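Local coordinates for protein agglutinin (Rhizoctonia solani, PDB 4G9N) that binds N-acetylgalactosamine in a pocket of its ricin-type beta-trefoil fold and so probably acts as a carbohydrate-recognising lectin, at residues B[7-12]-B[44-49]; B[15-20]-B[116-121]; B[19-24]-B[32-37]. All coordinates share one frame; numbering follows the deposited sequence.

Contact 1: residues B[7-12]-B[44-49]. With NGA (2-acetamido-2-deoxy-beta-D-galactopyranose), chain E.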
loop_
_atom_site.group_PDB
_atom_site.type_symbol
_atom_site.label_atom_id
_atom_site.label_comp_id
_atom_site.label_asym_id
_atom_site.label_seq_id
_atom_site.Cartn_x
_atom_site.Cartn_y
_atom_site.Cartn_z
ATOM N N ALA B 7 5.570 -0.349 11.273
ATOM C CA ALA B 7 7.015 -0.416 11.161
ATOM C C ALA B 7 7.480 -1.552 12.076
ATOM O O ALA B 7 6.959 -1.733 13.177
ATOM C CB ALA B 7 7.654 0.912 11.557
ATOM N N GLY B 8 8.437 -2.334 11.600
ATOM C CA GLY B 8 8.844 -3.527 12.313
ATOM C C GLY B 8 9.702 -4.380 11.412
ATOM O O GLY B 8 10.072 -3.958 10.310
ATOM N N THR B 9 10.014 -5.580 11.891
ATOM C CA THR B 9 10.894 -6.512 11.197
ATOM C C THR B 9 10.062 -7.587 10.524
ATOM O O THR B 9 9.170 -8.184 11.140
ATOM C CB THR B 9 11.879 -7.149 12.187
ATOM O OG1 THR B 9 12.718 -6.122 12.723
ATOM C CG2 THR B 9 12.746 -8.197 11.511
ATOM N N TYR B 10 10.338 -7.816 9.245
ATOM C CA TYR B 10 9.493 -8.690 8.448
ATOM C C TYR B 10 10.258 -9.783 7.735
ATOM O O TYR B 10 11.375 -9.569 7.264
ATOM C CB TYR B 10 8.752 -7.873 7.390
ATOM C CG TYR B 10 7.632 -7.030 7.940
ATOM C CD1 TYR B 10 7.870 -5.741 8.412
ATOM C CD2 TYR B 10 6.334 -7.522 7.988
ATOM C CE1 TYR B 10 6.844 -4.966 8.915
ATOM C CE2 TYR B 10 5.299 -6.752 8.481
ATOM C CZ TYR B 10 5.561 -5.481 8.952
ATOM O OH TYR B 10 4.533 -4.733 9.449
ATOM N N THR B 11 9.643 -10.952 7.642
ATOM C CA THR B 11 10.021 -11.888 6.601
ATOM C C THR B 11 9.226 -11.494 5.349
ATOM O O THR B 11 8.022 -11.248 5.439
ATOM C CB THR B 11 9.674 -13.336 6.985
ATOM O OG1 THR B 11 10.404 -13.715 8.160
ATOM C CG2 THR B 11 10.038 -14.292 5.837
ATOM N N LEU B 12 9.891 -11.435 4.196
ATOM C CA LEU B 12 9.239 -11.026 2.953
ATOM C C LEU B 12 9.181 -12.174 1.964
ATOM O O LEU B 12 10.187 -12.568 1.392
ATOM C CB LEU B 12 9.964 -9.835 2.328
ATOM C CG LEU B 12 9.910 -8.559 3.172
ATOM C CD1 LEU B 12 10.474 -7.380 2.398
ATOM C CD2 LEU B 12 8.481 -8.293 3.610
ATOM N N ASN B 44 19.722 -12.624 7.854
ATOM C CA ASN B 44 19.884 -12.133 6.484
ATOM C C ASN B 44 18.616 -12.272 5.650
ATOM O O ASN B 44 18.576 -11.826 4.500
ATOM C CB ASN B 44 21.059 -12.805 5.771
ATOM C CG ASN B 44 20.759 -14.224 5.368
ATOM O OD1 ASN B 44 20.307 -15.030 6.179
ATOM N ND2 ASN B 44 21.010 -14.541 4.106
ATOM N N GLN B 45 17.590 -12.894 6.232
ATOM C CA GLN B 45 16.276 -13.005 5.588
ATOM C C GLN B 45 15.202 -12.201 6.335
ATOM O O GLN B 45 13.999 -12.361 6.103
ATOM C CB GLN B 45 15.872 -14.478 5.430
ATOM C CG GLN B 45 16.784 -15.259 4.481
ATOM C CD GLN B 45 16.311 -16.687 4.238
ATOM O OE1 GLN B 45 15.504 -17.218 4.993
ATOM N NE2 GLN B 45 16.813 -17.308 3.172
ATOM N N LYS B 46 15.655 -11.329 7.227
ATOM C CA LYS B 46 14.767 -10.429 7.955
ATOM C C LYS B 46 15.019 -8.985 7.530
ATOM O O LYS B 46 16.163 -8.595 7.293
ATOM C CB LYS B 46 14.971 -10.588 9.466
ATOM C CG LYS B 46 14.637 -11.989 9.972
ATOM C CD LYS B 46 14.893 -12.105 11.468
ATOM C CE LYS B 46 14.430 -13.463 11.985
ATOM N NZ LYS B 46 14.505 -13.585 13.472
ATOM N N TRP B 47 13.947 -8.198 7.443
ATOM C CA TRP B 47 14.026 -6.851 6.904
ATOM C C TRP B 47 13.235 -5.893 7.765
ATOM O O TRP B 47 12.094 -6.172 8.105
ATOM C CB TRP B 47 13.489 -6.822 5.466
ATOM C CG TRP B 47 14.223 -7.761 4.582
ATOM C CD1 TRP B 47 13.940 -9.071 4.369
ATOM C CD2 TRP B 47 15.398 -7.473 3.820
ATOM N NE1 TRP B 47 14.856 -9.619 3.515
ATOM C CE2 TRP B 47 15.765 -8.659 3.162
ATOM C CE3 TRP B 47 16.176 -6.323 3.629
ATOM C CZ2 TRP B 47 16.869 -8.736 2.323
ATOM C CZ3 TRP B 47 17.274 -6.402 2.795
ATOM C CH2 TRP B 47 17.609 -7.602 2.149
ATOM N N ARG B 48 13.842 -4.764 8.116
ATOM C CA ARG B 48 13.162 -3.759 8.929
ATOM C C ARG B 48 12.447 -2.741 8.049
ATOM O O ARG B 48 13.076 -2.093 7.224
ATOM C CB ARG B 48 14.147 -3.040 9.859
ATOM C CG ARG B 48 15.082 -3.968 10.602
ATOM C CD ARG B 48 15.653 -3.302 11.835
ATOM N NE ARG B 48 16.462 -4.225 12.635
ATOM C CZ ARG B 48 17.791 -4.251 12.613
ATOM N NH1 ARG B 48 18.457 -3.399 11.836
ATOM N NH2 ARG B 48 18.455 -5.124 13.361
ATOM N N LEU B 49 11.134 -2.619 8.235
ATOM C CA LEU B 49 10.310 -1.653 7.513
ATOM C C LEU B 49 10.216 -0.381 8.337
ATOM O O LEU B 49 9.806 -0.425 9.485
ATOM C CB LEU B 49 8.903 -2.218 7.312
ATOM C CG LEU B 49 7.835 -1.326 6.676
ATOM C CD1 LEU B 49 8.245 -0.939 5.261
ATOM C CD2 LEU B 49 6.503 -2.050 6.662
HETATM C C1 NGA E . 24.199 -18.264 2.959
HETATM C C2 NGA E . 22.931 -17.624 3.509
HETATM C C3 NGA E . 21.817 -17.747 2.488
HETATM C C4 NGA E . 22.268 -17.121 1.169
HETATM C C5 NGA E . 23.571 -17.775 0.723
HETATM C C6 NGA E . 24.148 -17.083 -0.501
HETATM C C7 NGA E . 22.651 -17.720 5.909
HETATM C C8 NGA E . 22.064 -18.491 7.060
HETATM N N2 NGA E . 22.553 -18.306 4.725
HETATM O O1 NGA E . 25.251 -18.074 3.879
HETATM O O3 NGA E . 20.645 -17.155 2.998
HETATM O O4 NGA E . 22.452 -15.724 1.274
HETATM O O5 NGA E . 24.550 -17.677 1.729
HETATM O O6 NGA E . 23.248 -17.145 -1.582
HETATM O O7 NGA E . 23.180 -16.614 6.063
HETATM O O HOH W 1 12.919 -14.325 7.911
HETATM O O HOH W 2 12.570 -12.284 3.734
#
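Gly8 and Leu49, like Tyr10 and Trp47 further on, form antiparallel hydrogen-bonded pairs, each closed by two backbone bonds; the strand directions differ by 129°, a strong twist. Leu49 N to Gly8 O and Tyr10 N to Trp47 O are both short at 2.7 Å. Between them Thr9 faces Arg48 as a non-hydrogen-bonded pair, the CA atoms 4.2 Å apart.

Apolar contact gathers on the face of Tyr10, Trp47 and Leu49, where Tyr10 CE1 lies 3.7 Å from Leu49 CD2. Leu12 CG lies 4.2 Å from Trp47 CD1, oblique to the indole. On the other face Thr9 runs beside Arg48; with OG1 beside the backbone N (chi1 -64°), Thr9 CG2 is left across from that nitrogen, 3.9 Å from Lys46 CB.

Beyond the Tyr10-Trp47 pair two waters bridge the segments. One donates to Thr11 OG1, which also bonds Glu142 OE2, and to Gln45 O (2.9 Å); a second accepts from Leu12 N and donates to the same Gln45 O. Asn44 donates one ND2 proton to NGA O3, nearly straight at 173°.

Strand 8-14 has 137-142 along its other edge, with Phe139 edge-to-face against Tyr10, and strand 47-51 continues the four-stranded sheet to 58-62.

Contact 2: residues B[15-20]-B[116-121]. With NGA (2-acetamido-2-deoxy-beta-D-galactopyranose), chain E.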
loop_
_atom_site.group_PDB
_atom_site.type_symbol
_atom_site.label_atom_id
_atom_site.label_comp_id
_atom_site.label_asym_id
_atom_site.label_seq_id
_atom_site.Cartn_x
_atom_site.Cartn_y
_atom_site.Cartn_z
ATOM N N VAL B 15 5.045 -14.125 -3.377
ATOM C CA VAL B 15 3.747 -14.706 -3.629
ATOM C C VAL B 15 3.833 -15.862 -4.609
ATOM O O VAL B 15 3.190 -16.900 -4.423
ATOM C CB VAL B 15 2.788 -13.618 -4.145
ATOM C CG1 VAL B 15 1.539 -14.225 -4.754
ATOM C CG2 VAL B 15 2.440 -12.688 -2.997
ATOM N N SER B 16 4.669 -15.701 -5.627
ATOM C CA SER B 16 4.751 -16.684 -6.700
ATOM C C SER B 16 5.473 -17.975 -6.312
ATOM O O SER B 16 5.037 -19.066 -6.689
ATOM C CB SER B 16 5.413 -16.066 -7.934
ATOM O OG SER B 16 5.490 -17.000 -8.983
ATOM N N THR B 17 6.570 -17.858 -5.571
ATOM C CA THR B 17 7.448 -19.015 -5.352
ATOM C C THR B 17 7.441 -19.574 -3.943
ATOM O O THR B 17 7.842 -20.705 -3.729
ATOM C CB THR B 17 8.898 -18.669 -5.638
ATOM O OG1 THR B 17 9.272 -17.576 -4.794
ATOM C CG2 THR B 17 9.076 -18.290 -7.079
ATOM N N GLY B 18 7.012 -18.775 -2.977
ATOM C CA GLY B 18 7.118 -19.175 -1.592
ATOM C C GLY B 18 8.536 -19.013 -1.073
ATOM O O GLY B 18 8.830 -19.378 0.068
ATOM N N THR B 19 9.427 -18.471 -1.900
ATOM C CA THR B 19 10.780 -18.168 -1.429
ATOM C C THR B 19 10.829 -16.740 -0.880
ATOM O O THR B 19 9.925 -15.934 -1.139
ATOM C CB THR B 19 11.872 -18.457 -2.491
ATOM O OG1 THR B 19 11.585 -17.755 -3.705
ATOM C CG2 THR B 19 11.930 -19.959 -2.786
ATOM N N VAL B 20 11.854 -16.433 -0.094
ATOM C CA VAL B 20 11.862 -15.169 0.642
ATOM C C VAL B 20 12.983 -14.225 0.219
ATOM O O VAL B 20 13.972 -14.645 -0.388
ATOM C CB VAL B 20 11.926 -15.398 2.168
ATOM C CG1 VAL B 20 10.821 -16.390 2.625
ATOM C CG2 VAL B 20 13.303 -15.882 2.575
ATOM N N SER B 116 9.630 -15.469 -11.865
ATOM C CA SER B 116 8.961 -16.306 -10.864
ATOM C C SER B 116 9.768 -17.547 -10.509
ATOM O O SER B 116 9.194 -18.588 -10.183
ATOM C CB SER B 116 7.569 -16.742 -11.350
ATOM O OG SER B 116 6.893 -15.705 -12.034
ATOM N N ASN B 117 11.093 -17.448 -10.568
ATOM C CA ASN B 117 11.924 -18.631 -10.392
ATOM C C ASN B 117 12.139 -18.968 -8.919
ATOM O O ASN B 117 12.711 -18.172 -8.179
ATOM C CB ASN B 117 13.259 -18.442 -11.101
ATOM C CG ASN B 117 14.027 -19.740 -11.280
ATOM O OD1 ASN B 117 13.705 -20.763 -10.684
ATOM N ND2 ASN B 117 15.066 -19.690 -12.096
ATOM N N PRO B 118 11.679 -20.161 -8.489
ATOM C CA PRO B 118 11.822 -20.558 -7.084
ATOM C C PRO B 118 13.224 -21.015 -6.690
ATOM O O PRO B 118 13.445 -21.254 -5.506
ATOM C CB PRO B 118 10.838 -21.725 -6.943
ATOM C CG PRO B 118 10.715 -22.286 -8.324
ATOM C CD PRO B 118 10.875 -21.123 -9.267
ATOM N N ALA B 119 14.151 -21.142 -7.636
ATOM C CA ALA B 119 15.494 -21.606 -7.286
ATOM C C ALA B 119 16.187 -20.603 -6.377
ATOM O O ALA B 119 15.977 -19.392 -6.496
ATOM C CB ALA B 119 16.333 -21.850 -8.535
ATOM N N ASN B 120 17.002 -21.116 -5.463
ATOM C CA ASN B 120 17.844 -20.275 -4.620
ATOM C C ASN B 120 18.728 -19.378 -5.466
ATOM O O ASN B 120 19.194 -19.787 -6.533
ATOM C CB ASN B 120 18.743 -21.135 -3.730
ATOM C CG ASN B 120 17.985 -21.816 -2.632
ATOM O OD1 ASN B 120 16.880 -21.396 -2.271
ATOM N ND2 ASN B 120 18.566 -22.868 -2.083
ATOM N N GLU B 121 18.972 -18.168 -4.972
ATOM C CA GLU B 121 19.846 -17.204 -5.630
ATOM C C GLU B 121 19.264 -16.650 -6.936
ATOM O O GLU B 121 19.950 -15.962 -7.679
ATOM C CB GLU B 121 21.256 -17.782 -5.830
ATOM C CG GLU B 121 21.821 -18.357 -4.541
ATOM C CD GLU B 121 23.272 -18.786 -4.635
ATOM O OE1 GLU B 121 23.750 -19.103 -5.745
ATOM O OE2 GLU B 121 23.935 -18.808 -3.581
HETATM C C1 NGA E . 24.199 -18.264 2.959
HETATM C C2 NGA E . 22.931 -17.624 3.509
HETATM C C3 NGA E . 21.817 -17.747 2.488
HETATM C C4 NGA E . 22.268 -17.121 1.169
HETATM C C5 NGA E . 23.571 -17.775 0.723
HETATM C C6 NGA E . 24.148 -17.083 -0.501
HETATM C C7 NGA E . 22.651 -17.720 5.909
HETATM C C8 NGA E . 22.064 -18.491 7.060
HETATM N N2 NGA E . 22.553 -18.306 4.725
HETATM O O1 NGA E . 25.251 -18.074 3.879
HETATM O O3 NGA E . 20.645 -17.155 2.998
HETATM O O4 NGA E . 22.452 -15.724 1.274
HETATM O O5 NGA E . 24.550 -17.677 1.729
HETATM O O6 NGA E . 23.248 -17.145 -1.582
HETATM O O7 NGA E . 23.180 -16.614 6.063
HETATM O O HOH W 3 4.208 -14.875 -11.335
HETATM O O HOH W 4 6.925 -19.697 -9.241
HETATM O O HOH W 5 13.705 -17.781 -5.671
#
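Two threonine torsions shape the contact of Thr17 and Thr19 with Pro118. In both residues OG1 stands between the backbone N and the carbonyl carbon (chi1 58° and 55°); with both CB atoms pointing toward the 116-121 loop, this sets each CG2 against it. Thr17 CG2 comes to 3.1 Å from Ser116 O, and Thr17 CB packs alongside the proline ring, 3.8 Å from Pro118 CB. Thr19 CG2 approaches Pro118 O at 3.4 Å.

No direct hydrogen bond joins the two loops; three waters bridge them instead, one of them weakly held at Ser16 OG. Within the first loop Thr17 OG1 donates to Thr19 OG1 at 2.6 Å. Thr19 OG1 passes its own proton to a water, which in turn donates to Asn117 O and Ala119 O; one water thus links Thr19 to two carbonyls of the facing turn. At the outer end another water donates to Ser116 O at 2.7 Å and also bonds Ser16 OG.

The facing loop has its own Asx-turn bond, Ala119 N to Asn117 OD1 at 3.1 Å, with the donor 53° out of the carbonyl plane. Further along, Glu121 OE2 accepts from NGA O6 at 2.7 Å. This is surface packing between two loops of a beta-trefoil: the turn at Asn117 lies against the Thr17-Thr19 bend, and the same loop runs on to the rim of the sugar site.

Contact 3: residues B[19-24]-B[32-37]. With NGA (2-acetamido-2-deoxy-beta-D-galactopyranose), chain E.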
loop_
_atom_site.group_PDB
_atom_site.type_symbol
_atom_site.label_atom_id
_atom_site.label_comp_id
_atom_site.label_asym_id
_atom_site.label_seq_id
_atom_site.Cartn_x
_atom_site.Cartn_y
_atom_site.Cartn_z
ATOM N N THR B 19 9.427 -18.471 -1.900
ATOM C CA THR B 19 10.780 -18.168 -1.429
ATOM C C THR B 19 10.829 -16.740 -0.880
ATOM O O THR B 19 9.925 -15.934 -1.139
ATOM C CB THR B 19 11.872 -18.457 -2.491
ATOM O OG1 THR B 19 11.585 -17.755 -3.705
ATOM C CG2 THR B 19 11.930 -19.959 -2.786
ATOM N N VAL B 20 11.854 -16.433 -0.094
ATOM C CA VAL B 20 11.862 -15.169 0.642
ATOM C C VAL B 20 12.983 -14.225 0.219
ATOM O O VAL B 20 13.972 -14.645 -0.388
ATOM C CB VAL B 20 11.926 -15.398 2.168
ATOM C CG1 VAL B 20 10.821 -16.390 2.625
ATOM C CG2 VAL B 20 13.303 -15.882 2.575
ATOM N N LEU B 21 12.822 -12.945 0.529
ATOM C CA LEU B 21 13.824 -11.954 0.144
ATOM C C LEU B 21 15.087 -12.168 0.977
ATOM O O LEU B 21 15.039 -12.171 2.210
ATOM C CB LEU B 21 13.287 -10.538 0.352
ATOM C CG LEU B 21 14.072 -9.408 -0.315
ATOM C CD1 LEU B 21 13.789 -9.396 -1.815
ATOM C CD2 LEU B 21 13.739 -8.052 0.315
ATOM N N ASP B 22 16.218 -12.321 0.299
ATOM C CA ASP B 22 17.431 -12.835 0.926
ATOM C C ASP B 22 18.646 -11.971 0.543
ATOM O O ASP B 22 18.904 -11.722 -0.640
ATOM C CB ASP B 22 17.609 -14.301 0.482
ATOM C CG ASP B 22 18.925 -14.936 0.973
ATOM O OD1 ASP B 22 20.008 -14.533 0.491
ATOM O OD2 ASP B 22 18.868 -15.880 1.802
ATOM N N LEU B 23 19.376 -11.480 1.538
ATOM C CA LEU B 23 20.638 -10.790 1.256
ATOM C C LEU B 23 21.786 -11.798 1.203
ATOM O O LEU B 23 22.105 -12.434 2.206
ATOM C CB LEU B 23 20.941 -9.705 2.292
ATOM C CG LEU B 23 22.226 -8.894 2.044
ATOM C CD1 LEU B 23 22.161 -8.059 0.778
ATOM C CD2 LEU B 23 22.557 -8.020 3.231
ATOM N N TRP B 24 22.393 -11.941 0.026
ATOM C CA TRP B 24 23.514 -12.866 -0.187
ATOM C C TRP B 24 24.537 -12.913 0.971
ATOM O O TRP B 24 25.263 -11.945 1.225
ATOM C CB TRP B 24 24.205 -12.532 -1.509
ATOM C CG TRP B 24 25.139 -13.589 -1.991
ATOM C CD1 TRP B 24 24.820 -14.701 -2.720
ATOM C CD2 TRP B 24 26.558 -13.632 -1.785
ATOM N NE1 TRP B 24 25.954 -15.433 -2.978
ATOM C CE2 TRP B 24 27.034 -14.800 -2.416
ATOM C CE3 TRP B 24 27.469 -12.797 -1.135
ATOM C CZ2 TRP B 24 28.385 -15.154 -2.410
ATOM C CZ3 TRP B 24 28.811 -13.150 -1.128
ATOM C CH2 TRP B 24 29.255 -14.316 -1.765
ATOM N N THR B 32 26.025 -6.046 -2.632
ATOM C CA THR B 32 25.696 -7.442 -2.311
ATOM C C THR B 32 24.333 -7.820 -2.899
ATOM O O THR B 32 23.355 -7.098 -2.710
ATOM C CB THR B 32 25.708 -7.707 -0.785
ATOM O OG1 THR B 32 27.022 -7.464 -0.260
ATOM C CG2 THR B 32 25.323 -9.162 -0.484
ATOM N N ALA B 33 24.274 -8.935 -3.627
ATOM C CA ALA B 33 23.046 -9.339 -4.311
ATOM C C ALA B 33 21.908 -9.612 -3.334
ATOM O O ALA B 33 22.090 -10.241 -2.297
ATOM C CB ALA B 33 23.285 -10.575 -5.200
ATOM N N ILE B 34 20.733 -9.117 -3.682
ATOM C CA ILE B 34 19.504 -9.451 -2.994
ATOM C C ILE B 34 18.732 -10.403 -3.915
ATOM O O ILE B 34 18.606 -10.147 -5.109
ATOM C CB ILE B 34 18.704 -8.176 -2.668
ATOM C CG1 ILE B 34 19.407 -7.402 -1.550
ATOM C CG2 ILE B 34 17.266 -8.523 -2.298
ATOM C CD1 ILE B 34 18.704 -6.135 -1.113
ATOM N N GLN B 35 18.237 -11.504 -3.356
ATOM C CA GLN B 35 17.785 -12.623 -4.164
ATOM C C GLN B 35 16.638 -13.376 -3.495
ATOM O O GLN B 35 16.340 -13.151 -2.343
ATOM C CB GLN B 35 18.966 -13.581 -4.339
ATOM C CG GLN B 35 19.554 -13.936 -2.990
ATOM C CD GLN B 35 20.852 -14.728 -3.048
ATOM O OE1 GLN B 35 21.481 -14.866 -4.104
ATOM N NE2 GLN B 35 21.262 -15.244 -1.896
ATOM N N GLY B 36 16.004 -14.280 -4.233
ATOM C CA GLY B 36 15.068 -15.225 -3.656
ATOM C C GLY B 36 15.814 -16.436 -3.122
ATOM O O GLY B 36 16.815 -16.848 -3.701
ATOM N N TYR B 37 15.342 -16.999 -2.009
ATOM C CA TYR B 37 16.027 -18.129 -1.380
ATOM C C TYR B 37 15.038 -18.876 -0.490
ATOM O O TYR B 37 14.040 -18.302 -0.035
ATOM C CB TYR B 37 17.210 -17.626 -0.548
ATOM C CG TYR B 37 18.392 -18.576 -0.396
ATOM C CD1 TYR B 37 18.421 -19.537 0.614
ATOM C CD2 TYR B 37 19.502 -18.476 -1.239
ATOM C CE1 TYR B 37 19.505 -20.384 0.768
ATOM C CE2 TYR B 37 20.592 -19.323 -1.095
ATOM C CZ TYR B 37 20.588 -20.276 -0.091
ATOM O OH TYR B 37 21.666 -21.121 0.051
HETATM C C1 NGA E . 24.199 -18.264 2.959
HETATM C C2 NGA E . 22.931 -17.624 3.509
HETATM C C3 NGA E . 21.817 -17.747 2.488
HETATM C C4 NGA E . 22.268 -17.121 1.169
HETATM C C5 NGA E . 23.571 -17.775 0.723
HETATM C C6 NGA E . 24.148 -17.083 -0.501
HETATM C C7 NGA E . 22.651 -17.720 5.909
HETATM C C8 NGA E . 22.064 -18.491 7.060
HETATM N N2 NGA E . 22.553 -18.306 4.725
HETATM O O1 NGA E . 25.251 -18.074 3.879
HETATM O O3 NGA E . 20.645 -17.155 2.998
HETATM O O4 NGA E . 22.452 -15.724 1.274
HETATM O O5 NGA E . 24.550 -17.677 1.729
HETATM O O6 NGA E . 23.248 -17.145 -1.582
HETATM O O7 NGA E . 23.180 -16.614 6.063
#
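The beta hairpin of strands 20-23 and 32-37 carries much of the N-acetylgalactosamine site, and Asp22 and Gln35 form a hydrogen-bonded pair at its middle. Their backbone bonds, Asp22 N to Gln35 O and Gln35 N to Asp22 O, are both 2.8 Å. The side chains run side by side off the same face, and Gln35 NE2 donates to Asp22 OD1 at 2.8 Å. OD1 lies near the amide plane of Gln35, whereas NE2 meets it from above the carboxylate plane, 50° out of it.

A chi1 of 175° swings Asp22 CG away from the backbone N, and both carboxylate oxygens meet the sugar. OD1 accepts from NGA O4 and OD2 from NGA O3, the latter modelled at 2.5 Å, a doubtful length. Gln35 NE2 also donates to NGA O6 at 2.8 Å, so one nitrogen serves both carboxylate and sugar. Gln45 NE2 bonds Asp22 OD2 as well, probably helping to fix its rotation. This aspartate-centred pocket with an aromatic platform is consistent with a ricin-type beta-trefoil lectin: the Tyr37 ring presents one face to the sugar, with NGA C4 3.6 Å above its plane, and NGA C6 lies over a face of Trp24.

On the reverse of the hairpin, Leu21 CD1 meets Ile34 CG2 at 3.6 Å, and Leu23 CD1 sits 3.7 Å from Ile34 CG1, with Trp47 packed on Leu23 and Ile34.

From the N terminus, strand 8-14 leads through the 15-20 loop into strand 20-23. Contact 3 closes first, after a short loop between 24 and 32, and forms a hairpin of the six-stranded sheet. Contact 1 then encloses it, as 44-49 returns to 7-12 and joins two strands of the four-stranded sheet. Contact 2 spans the longest interval, bringing loop 116-121 back to loop 15-20, and crosses contact 1 because their segments alternate. Contacts 2 and 3 share Thr19 and Val20. Leu12 O probably bonds Leu21 N between contacts 1 and 3, and Glu121 N probably bonds Gly36 O between contacts 2 and 3. All three reach the same sugar, through Asn44, Glu121 and the hairpin.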